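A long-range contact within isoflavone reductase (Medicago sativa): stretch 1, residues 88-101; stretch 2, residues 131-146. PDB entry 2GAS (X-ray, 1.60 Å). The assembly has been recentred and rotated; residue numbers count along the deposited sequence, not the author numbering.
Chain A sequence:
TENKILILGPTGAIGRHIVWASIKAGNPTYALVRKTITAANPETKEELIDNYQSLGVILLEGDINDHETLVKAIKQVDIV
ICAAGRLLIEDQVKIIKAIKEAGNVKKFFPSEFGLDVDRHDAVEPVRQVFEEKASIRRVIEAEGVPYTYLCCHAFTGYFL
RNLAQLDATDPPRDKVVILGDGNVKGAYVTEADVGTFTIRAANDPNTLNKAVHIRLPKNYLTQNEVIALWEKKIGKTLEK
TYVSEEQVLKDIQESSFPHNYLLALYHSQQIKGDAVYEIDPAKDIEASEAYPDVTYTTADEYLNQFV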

# COMPACT_ATOMS: atom_id res chain seq x y z
N LEU A 88 13.85 -2.47 -2.07
CA LEU A 88 14.03 -3.06 -0.75
C LEU A 88 13.73 -2.03 0.33
O LEU A 88 14.12 -0.87 0.23
CB LEU A 88 15.46 -3.55 -0.57
CG LEU A 88 15.90 -4.70 -1.48
CD1 LEU A 88 17.38 -4.96 -1.27
CD2 LEU A 88 15.08 -5.93 -1.16
N ILE A 89 13.04 -2.46 1.38
CA ILE A 89 12.70 -1.55 2.47
C ILE A 89 13.96 -0.90 3.03
O ILE A 89 14.03 0.32 3.17
CB ILE A 89 11.97 -2.30 3.60
CG1 ILE A 89 10.61 -2.78 3.10
CG2 ILE A 89 11.78 -1.40 4.81
CD1 ILE A 89 9.71 -1.67 2.58
N GLU A 90 14.97 -1.72 3.31
CA GLU A 90 16.21 -1.22 3.88
C GLU A 90 16.96 -0.20 3.02
O GLU A 90 17.76 0.57 3.54
CB GLU A 90 17.14 -2.38 4.24
CG GLU A 90 17.53 -3.28 3.07
CD GLU A 90 16.53 -4.40 2.81
OE1 GLU A 90 16.90 -5.34 2.07
OE2 GLU A 90 15.39 -4.35 3.32
N ASP A 91 16.71 -0.19 1.71
CA ASP A 91 17.38 0.76 0.84
C ASP A 91 16.88 2.19 1.02
O ASP A 91 17.46 3.14 0.48
CB ASP A 91 17.26 0.34 -0.63
CG ASP A 91 18.29 -0.70 -1.02
OD1 ASP A 91 19.32 -0.83 -0.32
OD2 ASP A 91 18.10 -1.39 -2.05
N GLN A 92 15.82 2.37 1.79
CA GLN A 92 15.32 3.72 2.02
C GLN A 92 16.32 4.52 2.85
O GLN A 92 16.20 5.73 2.97
CB GLN A 92 13.96 3.69 2.71
CG GLN A 92 12.87 3.14 1.80
CD GLN A 92 11.53 3.03 2.48
OE1 GLN A 92 10.68 3.90 2.35
NE2 GLN A 92 11.34 1.95 3.23
N VAL A 93 17.31 3.82 3.42
CA VAL A 93 18.35 4.49 4.19
C VAL A 93 19.13 5.35 3.20
O VAL A 93 19.51 6.48 3.50
CB VAL A 93 19.32 3.48 4.83
CG1 VAL A 93 20.51 4.21 5.44
CG2 VAL A 93 18.59 2.68 5.89
N LYS A 94 19.34 4.80 2.01
CA LYS A 94 20.06 5.50 0.96
C LYS A 94 19.22 6.68 0.47
O LYS A 94 19.75 7.75 0.18
CB LYS A 94 20.38 4.54 -0.18
CG LYS A 94 21.22 3.35 0.25
CD LYS A 94 21.18 2.22 -0.76
CE LYS A 94 22.04 1.05 -0.29
NZ LYS A 94 21.96 -0.13 -1.20
N ILE A 95 17.91 6.47 0.37
CA ILE A 95 17.03 7.54 -0.08
C ILE A 95 17.02 8.70 0.91
O ILE A 95 17.05 9.87 0.52
CB ILE A 95 15.58 7.03 -0.26
CG1 ILE A 95 15.54 5.96 -1.35
CG2 ILE A 95 14.67 8.20 -0.62
CD1 ILE A 95 15.92 6.46 -2.72
N ILE A 96 16.98 8.38 2.20
CA ILE A 96 16.97 9.40 3.25
C ILE A 96 18.28 10.18 3.23
O ILE A 96 18.29 11.40 3.43
CB ILE A 96 16.75 8.75 4.64
CG1 ILE A 96 15.33 8.17 4.73
CG2 ILE A 96 16.95 9.78 5.75
CD1 ILE A 96 14.25 9.21 4.55
N LYS A 97 19.38 9.49 2.99
CA LYS A 97 20.68 10.15 2.93
C LYS A 97 20.65 11.18 1.80
O LYS A 97 21.11 12.31 1.97
CB LYS A 97 21.80 9.13 2.67
CG LYS A 97 23.20 9.74 2.61
CD LYS A 97 24.25 8.68 2.34
CE LYS A 97 25.65 9.27 2.33
NZ LYS A 97 25.82 10.33 1.30
N ALA A 98 20.11 10.78 0.65
CA ALA A 98 20.03 11.68 -0.49
C ALA A 98 19.09 12.86 -0.21
O ALA A 98 19.36 13.99 -0.61
CB ALA A 98 19.56 10.92 -1.74
N ILE A 99 17.99 12.59 0.49
CA ILE A 99 17.02 13.63 0.84
C ILE A 99 17.68 14.69 1.73
O ILE A 99 17.52 15.89 1.53
CB ILE A 99 15.81 13.03 1.59
CG1 ILE A 99 14.96 12.20 0.63
CG2 ILE A 99 14.97 14.14 2.24
CD1 ILE A 99 14.35 13.00 -0.49
N LYS A 100 18.43 14.22 2.73
CA LYS A 100 19.11 15.11 3.66
C LYS A 100 20.11 16.01 2.93
O LYS A 100 20.22 17.20 3.23
CB LYS A 100 19.84 14.30 4.73
CG LYS A 100 18.92 13.50 5.64
CD LYS A 100 18.06 14.40 6.52
CE LYS A 100 18.92 15.18 7.51
NZ LYS A 100 18.10 16.07 8.38
N GLU A 101 20.84 15.45 1.97
CA GLU A 101 21.81 16.23 1.22
C GLU A 101 21.12 17.26 0.34
O GLU A 101 21.57 18.39 0.23
CB GLU A 101 22.69 15.32 0.37
CG GLU A 101 23.84 16.07 -0.29
CD GLU A 101 24.76 15.17 -1.09
OE1 GLU A 101 25.17 14.11 -0.56
OE2 GLU A 101 25.08 15.51 -2.25
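Stretch 2, residues 131-146: EEKASIRRVIEAEGVP

Stretch 2 lies alongside stretch 1 as a nearly parallel helix. Residues 131-143 form the end of a helix that begins earlier in the chain, and its axis runs in the same N-to-C sense as that of helix 92-101, at an angle of 13° and a closest approach of 10.7 Å. Because the helices scarcely diverge, the register advances in nearly equal steps: I89 faces K133, Q92 faces I136, I96 faces I140 and K100 faces V145, with CA-CA distances of 6.7 to 7.6 Å. The two stretches together bury 656 Å².

At the N-terminal end, I89 points its CA-CB bond toward stretch 2 and adopts the m, m rotamer. Its CG2 lies 3.4 Å from CG of E132, while the other branch sends CD1 to within 3.6 Å of CE of K133. K133 itself leaves CA sideways and is extended from chi2 onward (m, t, t, t), so that its aliphatic portion passes I89 while NZ finds a hydrogen-bonding partner elsewhere in the structure. I136, in the m, t rotamer, is directed at stretch 1 and packs its CD1 3.1 Å from CG2 of I89. The fit here is tighter than van der Waals packing allows: the same CD1 is modelled 2.8 Å from both O of I89 and NE2 of Q92, so fine detail around this methyl should be read with caution.

Beside this apolar patch, E132 takes a t, t conformation that carries its carboxylate out toward stretch 1. E90 starts sideways, but chi1 in p and chi2 at -86° bring its end nearer, leaving OE2 of E90 only 2.6 Å from OE2 of E132. Two like-charged groups thus meet at a distance that would be unfavourable if both were ionised; the protonation state remains open.

The middle of the contact is centred on I96, again m, m and directed toward stretch 2. Its CD1 approaches CG1 of I140 at 3.8 Å, whereas CG2 lies 4.4 Å from CG1 of V139, 4.1 Å from CG of E143 and 4.3 Å from CG2 of V145. Both branches reach V145, whose CG2 also lies 4.4 Å from CD1 of I96. V139 and V145 both have chi1 in t, and I140 is m, t with its CA-CB bond sideways.

The second helix closes in a Schellman motif. G144 has positive phi (73°), a conformation that favours glycine, and the backbone bonds from G144 N to E141 O (3.2 Å) and from V145 N to I140 O (3.2 Å) fold the chain back over the last turn. V145 then turns its side chain toward stretch 1, with CG1 4.1 Å from CG2 of I99 and CG2 3.8 Å from CD of K100. K100 is bent through three successive m torsions before chi4 returns to t. This curled shape brings NZ to the helix end, where it donates a hydrogen bond to O of E143 at 2.6 Å and forms a long salt bridge with OE2 of E143 at 3.9 Å.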

# COMPACT_ATOMS: atom_id res chain seq x y z
N GLU A 131 8.40 -4.69 11.40
CA GLU A 131 9.37 -4.01 12.25
C GLU A 131 10.44 -3.30 11.44
O GLU A 131 10.96 -2.27 11.87
CB GLU A 131 10.02 -5.00 13.22
CG GLU A 131 9.11 -5.39 14.39
CD GLU A 131 8.49 -4.17 15.08
OE1 GLU A 131 9.23 -3.23 15.43
OE2 GLU A 131 7.25 -4.16 15.28
N GLU A 132 10.78 -3.85 10.28
CA GLU A 132 11.78 -3.22 9.42
C GLU A 132 11.23 -1.88 8.93
O GLU A 132 11.96 -0.89 8.84
CB GLU A 132 12.11 -4.13 8.24
CG GLU A 132 13.01 -3.49 7.19
CD GLU A 132 13.57 -4.50 6.21
OE1 GLU A 132 12.82 -5.41 5.79
OE2 GLU A 132 14.76 -4.37 5.84
N LYS A 133 9.94 -1.84 8.62
CA LYS A 133 9.32 -0.60 8.17
C LYS A 133 9.25 0.39 9.34
O LYS A 133 9.45 1.59 9.16
CB LYS A 133 7.92 -0.86 7.60
CG LYS A 133 7.93 -1.64 6.29
CD LYS A 133 6.56 -1.61 5.64
CE LYS A 133 6.60 -2.24 4.26
NZ LYS A 133 5.35 -2.00 3.49
N ALA A 134 8.96 -0.12 10.53
CA ALA A 134 8.89 0.74 11.70
C ALA A 134 10.26 1.36 11.97
O ALA A 134 10.36 2.51 12.37
CB ALA A 134 8.42 -0.05 12.92
N SER A 135 11.31 0.58 11.73
CA SER A 135 12.67 1.09 11.95
C SER A 135 12.94 2.26 11.01
O SER A 135 13.60 3.23 11.39
CB SER A 135 13.70 -0.01 11.73
OG SER A 135 13.67 -0.92 12.81
N ILE A 136 12.45 2.16 9.78
CA ILE A 136 12.63 3.24 8.82
C ILE A 136 11.88 4.48 9.29
O ILE A 136 12.36 5.61 9.12
CB ILE A 136 12.15 2.80 7.42
CG1 ILE A 136 13.18 1.81 6.85
CG2 ILE A 136 12.01 4.00 6.50
CD1 ILE A 136 12.92 1.43 5.44
N ARG A 137 10.72 4.30 9.91
CA ARG A 137 9.98 5.44 10.43
C ARG A 137 10.85 6.15 11.47
O ARG A 137 10.93 7.37 11.48
CB ARG A 137 8.68 5.00 11.11
CG ARG A 137 7.62 4.48 10.18
CD ARG A 137 6.32 4.30 10.95
NE ARG A 137 5.24 3.86 10.07
CZ ARG A 137 3.98 3.74 10.46
NH1 ARG A 137 3.64 4.03 11.71
NH2 ARG A 137 3.06 3.31 9.61
N ARG A 138 11.49 5.37 12.33
CA ARG A 138 12.33 5.95 13.37
C ARG A 138 13.49 6.75 12.79
O ARG A 138 13.85 7.80 13.33
CB ARG A 138 12.87 4.84 14.30
CG ARG A 138 11.77 4.04 15.03
CD ARG A 138 10.90 4.90 15.93
NE ARG A 138 9.73 5.48 15.26
CZ ARG A 138 8.62 4.80 14.97
NH1 ARG A 138 8.52 3.51 15.28
NH2 ARG A 138 7.60 5.42 14.40
N VAL A 139 14.06 6.27 11.68
CA VAL A 139 15.16 6.99 11.04
C VAL A 139 14.65 8.32 10.50
O VAL A 139 15.26 9.37 10.71
CB VAL A 139 15.76 6.18 9.87
CG1 VAL A 139 16.83 7.02 9.16
CG2 VAL A 139 16.36 4.88 10.38
N ILE A 140 13.52 8.26 9.81
CA ILE A 140 12.89 9.45 9.24
C ILE A 140 12.60 10.49 10.32
O ILE A 140 12.90 11.68 10.16
CB ILE A 140 11.57 9.07 8.54
CG1 ILE A 140 11.87 8.23 7.30
CG2 ILE A 140 10.77 10.32 8.20
CD1 ILE A 140 10.63 7.62 6.67
N GLU A 141 12.03 10.05 11.43
CA GLU A 141 11.70 10.95 12.53
C GLU A 141 12.95 11.52 13.18
O GLU A 141 13.01 12.71 13.49
CB GLU A 141 10.84 10.21 13.54
CG GLU A 141 9.50 9.79 12.94
CD GLU A 141 8.81 8.68 13.70
OE1 GLU A 141 7.82 8.13 13.18
OE2 GLU A 141 9.27 8.34 14.81
N ALA A 142 13.96 10.68 13.38
CA ALA A 142 15.20 11.13 13.99
C ALA A 142 15.89 12.17 13.11
O ALA A 142 16.43 13.17 13.61
CB ALA A 142 16.12 9.94 14.24
N GLU A 143 15.88 11.94 11.80
CA GLU A 143 16.52 12.84 10.84
C GLU A 143 15.76 14.14 10.58
O GLU A 143 16.29 15.05 9.95
CB GLU A 143 16.73 12.12 9.50
CG GLU A 143 17.73 10.97 9.55
CD GLU A 143 19.17 11.43 9.67
OE1 GLU A 143 20.08 10.57 9.63
OE2 GLU A 143 19.41 12.65 9.79
N GLY A 144 14.53 14.23 11.06
CA GLY A 144 13.75 15.44 10.86
C GLY A 144 13.25 15.63 9.44
O GLY A 144 13.06 16.76 8.98
N VAL A 145 13.04 14.52 8.74
CA VAL A 145 12.53 14.60 7.38
C VAL A 145 11.01 14.70 7.50
O VAL A 145 10.39 13.86 8.16
CB VAL A 145 12.89 13.32 6.58
CG1 VAL A 145 12.25 13.37 5.19
CG2 VAL A 145 14.41 13.20 6.45
N PRO A 146 10.39 15.73 6.90
CA PRO A 146 8.93 15.88 6.98
C PRO A 146 8.34 14.64 6.31
O PRO A 146 8.73 14.29 5.19
CB PRO A 146 8.67 17.17 6.20
CG PRO A 146 9.77 17.17 5.18
CD PRO A 146 10.98 16.73 5.98